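PDB 6T5L: subclass B1 metallo-beta-lactamase from Myroides odoratimimus, which hydrolyses beta-lactam antibiotics, carbapenems among them, with zinc ions bound at its active site, and keeps high activity when zinc is scarce. Local coordinates for residues T22-I27 with S74-N79; G179-E184 with T202-V207. All coordinates share one frame; numbering follows the deposited sequence.

Contact 1 (T22-I27 with S74-N79); sequences TENLII and SLELIN
In the alpha-beta/beta-alpha sandwich of the metallo-beta-lactamases, helix 71-83 packs on the N-terminal six-stranded sheet, and here its residues E76 and L77 meet N24 in the turn after strand 17-21, and L25 and I27 on the strand that follows. The axes of strand 25-27 and helix 74-79 pass 9.0 Å apart at 35°, running in roughly the same direction, and the nearest CA atoms are those of L25 and E76. The contact has a polar half, over the turn that joins strand 17-21 to the next strand, and an apolar half deeper in the layer. In the polar half E76 stretches out from the helix, its chain extended beyond CG, and brings its carboxylate to the turn. N24 ND2 donates to E76 OE2 at 3.0 Å, in a nearly straight bond of 170°. The amide and carboxylate planes are turned 60° against each other, yet OE2 lies almost in the plane of the N24 amide. The other oxygen, OE1, bonds to Y20 OH in strand 17-21, so the carboxylate joins both sides of the turn. Two earlier residues of the same helix also hold N24: K72 NZ bonds to its OD1 and S73 OG to its backbone O. The apolar half begins with L25. Its CG stands anti to the backbone N, which carries CD2 against the helix backbone, 3.4 Å from L77 N. The same methyl lies 3.7 Å from E76 CB and thus sits between the roots of two successive helix side chains. Two residues further along the strand, I27 crosses L77 at about a right angle, and the two branch ends meet with I27 CD1 3.7 Å from L77 CD1.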
loop_
_atom_site.group_PDB
_atom_site.type_symbol
_atom_site.label_atom_id
_atom_site.label_comp_id
_atom_site.label_asym_id
_atom_site.label_seq_id
_atom_site.Cartn_x
_atom_site.Cartn_y
_atom_site.Cartn_z
ATOM N N THR A 22 13.020 -13.781 3.847
ATOM C CA THR A 22 14.396 -13.361 3.625
ATOM C C THR A 22 14.613 -12.237 4.632
ATOM O O THR A 22 13.654 -11.717 5.206
ATOM C CB THR A 22 14.517 -12.940 2.150
ATOM O OG1 THR A 22 14.704 -14.112 1.311
ATOM C CG2 THR A 22 15.471 -11.922 1.934
ATOM N N GLU A 23 15.868 -11.888 4.883
ATOM C CA GLU A 23 16.133 -10.754 5.756
ATOM C C GLU A 23 15.549 -9.457 5.196
ATOM O O GLU A 23 15.310 -8.512 5.953
ATOM C CB GLU A 23 17.639 -10.588 5.968
ATOM C CG GLU A 23 18.394 -10.228 4.687
ATOM C CD GLU A 23 19.830 -9.780 4.931
ATOM O OE1 GLU A 23 20.114 -9.236 6.019
ATOM O OE2 GLU A 23 20.668 -9.958 4.023
ATOM N N ASN A 24 15.359 -9.367 3.883
ATOM C CA ASN A 24 14.911 -8.120 3.278
ATOM C C ASN A 24 13.424 -8.060 2.952
ATOM O O ASN A 24 12.918 -6.965 2.712
ATOM C CB ASN A 24 15.636 -7.856 1.953
ATOM C CG ASN A 24 17.137 -7.680 2.128
ATOM O OD1 ASN A 24 17.577 -7.017 3.046
ATOM N ND2 ASN A 24 17.900 -8.260 1.239
ATOM N N LEU A 25 12.736 -9.199 2.880
ATOM C CA LEU A 25 11.391 -9.263 2.323
ATOM C C LEU A 25 10.618 -10.445 2.898
ATOM O O LEU A 25 11.084 -11.575 2.794
ATOM C CB LEU A 25 11.448 -9.423 0.790
ATOM C CG LEU A 25 10.115 -9.488 0.072
ATOM C CD1 LEU A 25 9.412 -8.121 0.320
ATOM C CD2 LEU A 25 10.180 -9.782 -1.403
ATOM N N ILE A 26 9.435 -10.197 3.442
ATOM C CA ILE A 26 8.490 -11.256 3.808
ATOM C C ILE A 26 7.214 -11.115 3.004
ATOM O O ILE A 26 6.683 -9.998 2.848
ATOM C CB ILE A 26 8.146 -11.219 5.300
ATOM C CG1 ILE A 26 9.407 -11.514 6.109
ATOM C CG2 ILE A 26 7.083 -12.308 5.686
ATOM C CD1 ILE A 26 9.400 -10.844 7.393
ATOM N N ILE A 27 6.709 -12.248 2.500
ATOM C CA ILE A 27 5.434 -12.257 1.786
ATOM C C ILE A 27 4.518 -13.248 2.491
ATOM O O ILE A 27 4.870 -14.420 2.621
ATOM C CB ILE A 27 5.593 -12.617 0.304
ATOM C CG1 ILE A 27 6.575 -11.667 -0.366
ATOM C CG2 ILE A 27 4.269 -12.507 -0.451
ATOM C CD1 ILE A 27 6.760 -11.932 -1.847
ATOM N N SER A 74 12.519 -4.619 -3.444
ATOM C CA SER A 74 11.621 -4.568 -4.586
ATOM C C SER A 74 12.015 -5.602 -5.646
ATOM O O SER A 74 11.147 -6.289 -6.202
ATOM C CB SER A 74 11.635 -3.152 -5.178
ATOM O OG SER A 74 11.057 -2.190 -4.307
ATOM N N LEU A 75 13.318 -5.735 -5.942
ATOM C CA LEU A 75 13.743 -6.777 -6.884
ATOM C C LEU A 75 13.431 -8.190 -6.354
ATOM O O LEU A 75 13.051 -9.085 -7.128
ATOM C CB LEU A 75 15.250 -6.648 -7.166
ATOM C CG LEU A 75 15.932 -7.639 -8.102
ATOM C CD1 LEU A 75 15.313 -7.623 -9.536
ATOM C CD2 LEU A 75 17.548 -7.439 -8.238
ATOM N N GLU A 76 13.626 -8.440 -5.043
ATOM C CA GLU A 76 13.190 -9.734 -4.516
ATOM C C GLU A 76 11.700 -9.949 -4.753
ATOM O O GLU A 76 11.290 -11.039 -5.131
ATOM C CB GLU A 76 13.499 -9.913 -3.027
ATOM C CG GLU A 76 15.012 -9.985 -2.714
ATOM C CD GLU A 76 15.347 -10.369 -1.264
ATOM O OE1 GLU A 76 14.563 -11.098 -0.606
ATOM O OE2 GLU A 76 16.402 -9.880 -0.774
ATOM N N LEU A 77 10.876 -8.923 -4.569
ATOM C CA LEU A 77 9.427 -9.077 -4.783
ATOM C C LEU A 77 9.088 -9.354 -6.259
ATOM O O LEU A 77 8.319 -10.280 -6.576
ATOM C CB LEU A 77 8.717 -7.824 -4.307
ATOM C CG LEU A 77 7.216 -7.745 -4.573
ATOM C CD1 LEU A 77 6.534 -8.912 -3.952
ATOM C CD2 LEU A 77 6.628 -6.528 -3.999
ATOM N N ILE A 78 9.668 -8.581 -7.168
ATOM C CA ILE A 78 9.410 -8.757 -8.612
ATOM C C ILE A 78 9.836 -10.150 -9.075
ATOM O O ILE A 78 9.075 -10.862 -9.744
ATOM C CB ILE A 78 10.127 -7.650 -9.409
ATOM C CG1 ILE A 78 9.489 -6.292 -9.079
ATOM C CG2 ILE A 78 10.082 -7.964 -10.913
ATOM C CD1 ILE A 78 10.324 -5.045 -9.465
ATOM N N ASN A 79 11.034 -10.583 -8.672
ATOM C CA ASN A 79 11.500 -11.922 -9.019
ATOM C C ASN A 79 10.604 -12.977 -8.391
ATOM O O ASN A 79 10.289 -13.988 -9.024
ATOM C CB ASN A 79 12.957 -12.087 -8.576
ATOM C CG ASN A 79 13.971 -11.401 -9.557
ATOM O OD1 ASN A 79 13.643 -11.089 -10.711
ATOM N ND2 ASN A 79 15.170 -11.168 -9.080
#

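Contact 2 (G179-E184 with T202-V207); sequences GCLIKE and TTVEKV. With ZN (zinc ion), chain D.
L181 pushes its forked end into the hollow between T203, V204 and V207, three residues on one face of helix 200-210. Its CG is anti to the backbone N (chi1 -176°), which holds the isobutyl group out toward the helix. The T203 methyl sits against both prongs, T203 CG2 3.8 Å from L181 CD1 and 4.0 Å from L181 CD2; CD2 also reaches V207 tip to tip, L181 CD2 stopping 4.1 Å from V207 CG2. V204 flanks the stem: its side chain runs past L181 in the opposite direction, V204 CG2 3.8 Å from L181 CG. The V204 fork is filled in turn by I182, whose CD1 sits against both methyls, 3.7 Å from V204 CG1 and from V204 CG2. I182 leaves its backbone at an angle to the helix, and a bent chain (chi2 -49°) brings that tip in. L181 and I182 belong to the type I beta turn from G179 to I182, which follows strand 175-179 in the second half of the metallo-beta-lactamase sandwich and carries a zinc ligand on its far side from the helix. C180 SG binds one of the two zinc ions, at 2.1 Å, with D100, H221 and a water 2.3 Å from the metal as its other ligands. T203 keeps its hydroxyl clear of the apolar contact with L181, bonded to E159 O and E199 O, and turns CG2 to L181.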
loop_
_atom_site.group_PDB
_atom_site.type_symbol
_atom_site.label_atom_id
_atom_site.label_comp_id
_atom_site.label_asym_id
_atom_site.label_seq_id
_atom_site.Cartn_x
_atom_site.Cartn_y
_atom_site.Cartn_z
ATOM N N GLY A 179 -2.893 1.149 4.028
ATOM C CA GLY A 179 -1.729 1.969 4.130
ATOM C C GLY A 179 -1.637 2.685 5.486
ATOM O O GLY A 179 -2.275 2.355 6.498
ATOM N N CYS A 180 -0.826 3.723 5.464
ATOM C CA CYS A 180 -0.502 4.416 6.706
ATOM C C CYS A 180 -1.593 5.312 7.224
ATOM O O CYS A 180 -1.507 5.759 8.372
ATOM C CB CYS A 180 0.767 5.218 6.499
ATOM S SG CYS A 180 2.118 4.201 5.920
ATOM N N LEU A 181 -2.630 5.565 6.444
ATOM C CA LEU A 181 -3.839 6.099 7.054
ATOM C C LEU A 181 -4.452 5.187 8.124
ATOM O O LEU A 181 -5.165 5.685 8.999
ATOM C CB LEU A 181 -4.853 6.371 5.956
ATOM C CG LEU A 181 -6.173 7.017 6.364
ATOM C CD1 LEU A 181 -6.153 8.513 6.608
ATOM C CD2 LEU A 181 -7.135 6.627 5.206
ATOM N N ILE A 182 -4.171 3.895 8.113
ATOM C CA ILE A 182 -4.808 2.937 9.010
ATOM C C ILE A 182 -3.744 2.354 9.926
ATOM O O ILE A 182 -2.724 1.843 9.448
ATOM C CB ILE A 182 -5.518 1.802 8.237
ATOM C CG1 ILE A 182 -6.642 2.361 7.387
ATOM C CG2 ILE A 182 -6.104 0.751 9.190
ATOM C CD1 ILE A 182 -7.628 3.338 8.167
ATOM N N LYS A 183 -4.007 2.386 11.225
ATOM C CA LYS A 183 -3.110 1.833 12.222
ATOM C C LYS A 183 -3.543 0.401 12.551
ATOM O O LYS A 183 -4.697 0.019 12.347
ATOM C CB LYS A 183 -3.126 2.671 13.524
ATOM C CG LYS A 183 -2.680 4.145 13.431
ATOM C CD LYS A 183 -1.308 4.332 12.757
ATOM C CE LYS A 183 -0.684 5.641 13.154
ATOM N NZ LYS A 183 0.443 5.971 12.314
ATOM N N GLU A 184 -2.599 -0.371 13.073
ATOM C CA GLU A 184 -2.824 -1.658 13.691
ATOM C C GLU A 184 -3.369 -1.426 15.095
ATOM O O GLU A 184 -3.292 -0.309 15.653
ATOM C CB GLU A 184 -1.512 -2.474 13.707
ATOM C CG GLU A 184 -0.560 -2.068 14.830
ATOM C CD GLU A 184 0.610 -3.050 15.080
ATOM O OE1 GLU A 184 1.684 -2.533 15.458
ATOM O OE2 GLU A 184 0.461 -4.298 14.946
ATOM N N THR A 202 -12.250 11.698 10.763
ATOM C CA THR A 202 -13.395 11.746 9.850
ATOM C C THR A 202 -13.041 11.066 8.516
ATOM O O THR A 202 -13.862 10.314 7.953
ATOM C CB THR A 202 -13.944 13.170 9.635
ATOM O OG1 THR A 202 -13.276 13.818 8.571
ATOM C CG2 THR A 202 -13.807 14.033 10.824
ATOM N N THR A 203 -11.786 11.193 8.061
ATOM C CA THR A 203 -11.373 10.459 6.862
ATOM C C THR A 203 -11.611 8.959 7.044
ATOM O O THR A 203 -12.132 8.294 6.156
ATOM C CB THR A 203 -9.906 10.714 6.521
ATOM O OG1 THR A 203 -9.742 12.065 6.087
ATOM C CG2 THR A 203 -9.460 9.829 5.363
ATOM N N VAL A 204 -11.209 8.390 8.176
ATOM C CA VAL A 204 -11.305 6.926 8.297
ATOM C C VAL A 204 -12.779 6.506 8.520
ATOM O O VAL A 204 -13.198 5.398 8.098
ATOM C CB VAL A 204 -10.359 6.399 9.408
ATOM C CG1 VAL A 204 -10.610 4.863 9.718
ATOM C CG2 VAL A 204 -8.867 6.699 9.078
ATOM N N GLU A 205 -13.588 7.385 9.130
ATOM C CA GLU A 205 -15.033 7.148 9.208
ATOM C C GLU A 205 -15.623 6.920 7.808
ATOM O O GLU A 205 -16.497 6.069 7.620
ATOM C CB GLU A 205 -15.724 8.337 9.895
ATOM C CG GLU A 205 -15.613 8.349 11.415
ATOM C CD GLU A 205 -16.081 9.662 12.030
ATOM O OE1 GLU A 205 -16.578 10.523 11.275
ATOM O OE2 GLU A 205 -15.938 9.836 13.261
ATOM N N LYS A 206 -15.116 7.651 6.810
ATOM C CA LYS A 206 -15.574 7.491 5.440
ATOM C C LYS A 206 -15.116 6.156 4.856
ATOM O O LYS A 206 -15.892 5.463 4.164
ATOM C CB LYS A 206 -15.059 8.667 4.589
ATOM C CG LYS A 206 -15.685 9.994 4.878
ATOM C CD LYS A 206 -14.936 11.127 4.102
ATOM C CE LYS A 206 -15.256 12.522 4.638
ATOM N NZ LYS A 206 -14.725 13.604 3.736
ATOM N N VAL A 207 -13.854 5.781 5.108
ATOM C CA VAL A 207 -13.378 4.460 4.693
ATOM C C VAL A 207 -14.247 3.357 5.308
ATOM O O VAL A 207 -14.582 2.358 4.664
ATOM C CB VAL A 207 -11.897 4.291 5.083
ATOM C CG1 VAL A 207 -11.491 2.865 4.828
ATOM C CG2 VAL A 207 -10.996 5.368 4.366
HETATM ZN ZN ZN D . 3.987 4.593 6.893
HETATM O O HOH W 1 3.234 5.458 8.900
#

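How the contacts relate
From the N terminus, the chain forms strand 17-21, turns into strand 25-29, and runs through the hairpins of the first sheet before helix 71-83 folds back on that turn; contact 1 thus closes a loop of 46 residues. Contact 2 opens only later, after strand 175-179, and closes a shorter, mostly irregular loop of 17 residues when helix 200-210 returns. The two are in series, neither nested nor crossed. The centres of contact 1 and contact 2 are about 27 Å apart, and the contacts lie on opposite sides of the chain's centre. Contact 1 ties an outer helix to the N-terminal sheet, whereas contact 2 joins a zinc-binding turn to a helix of the C-terminal half.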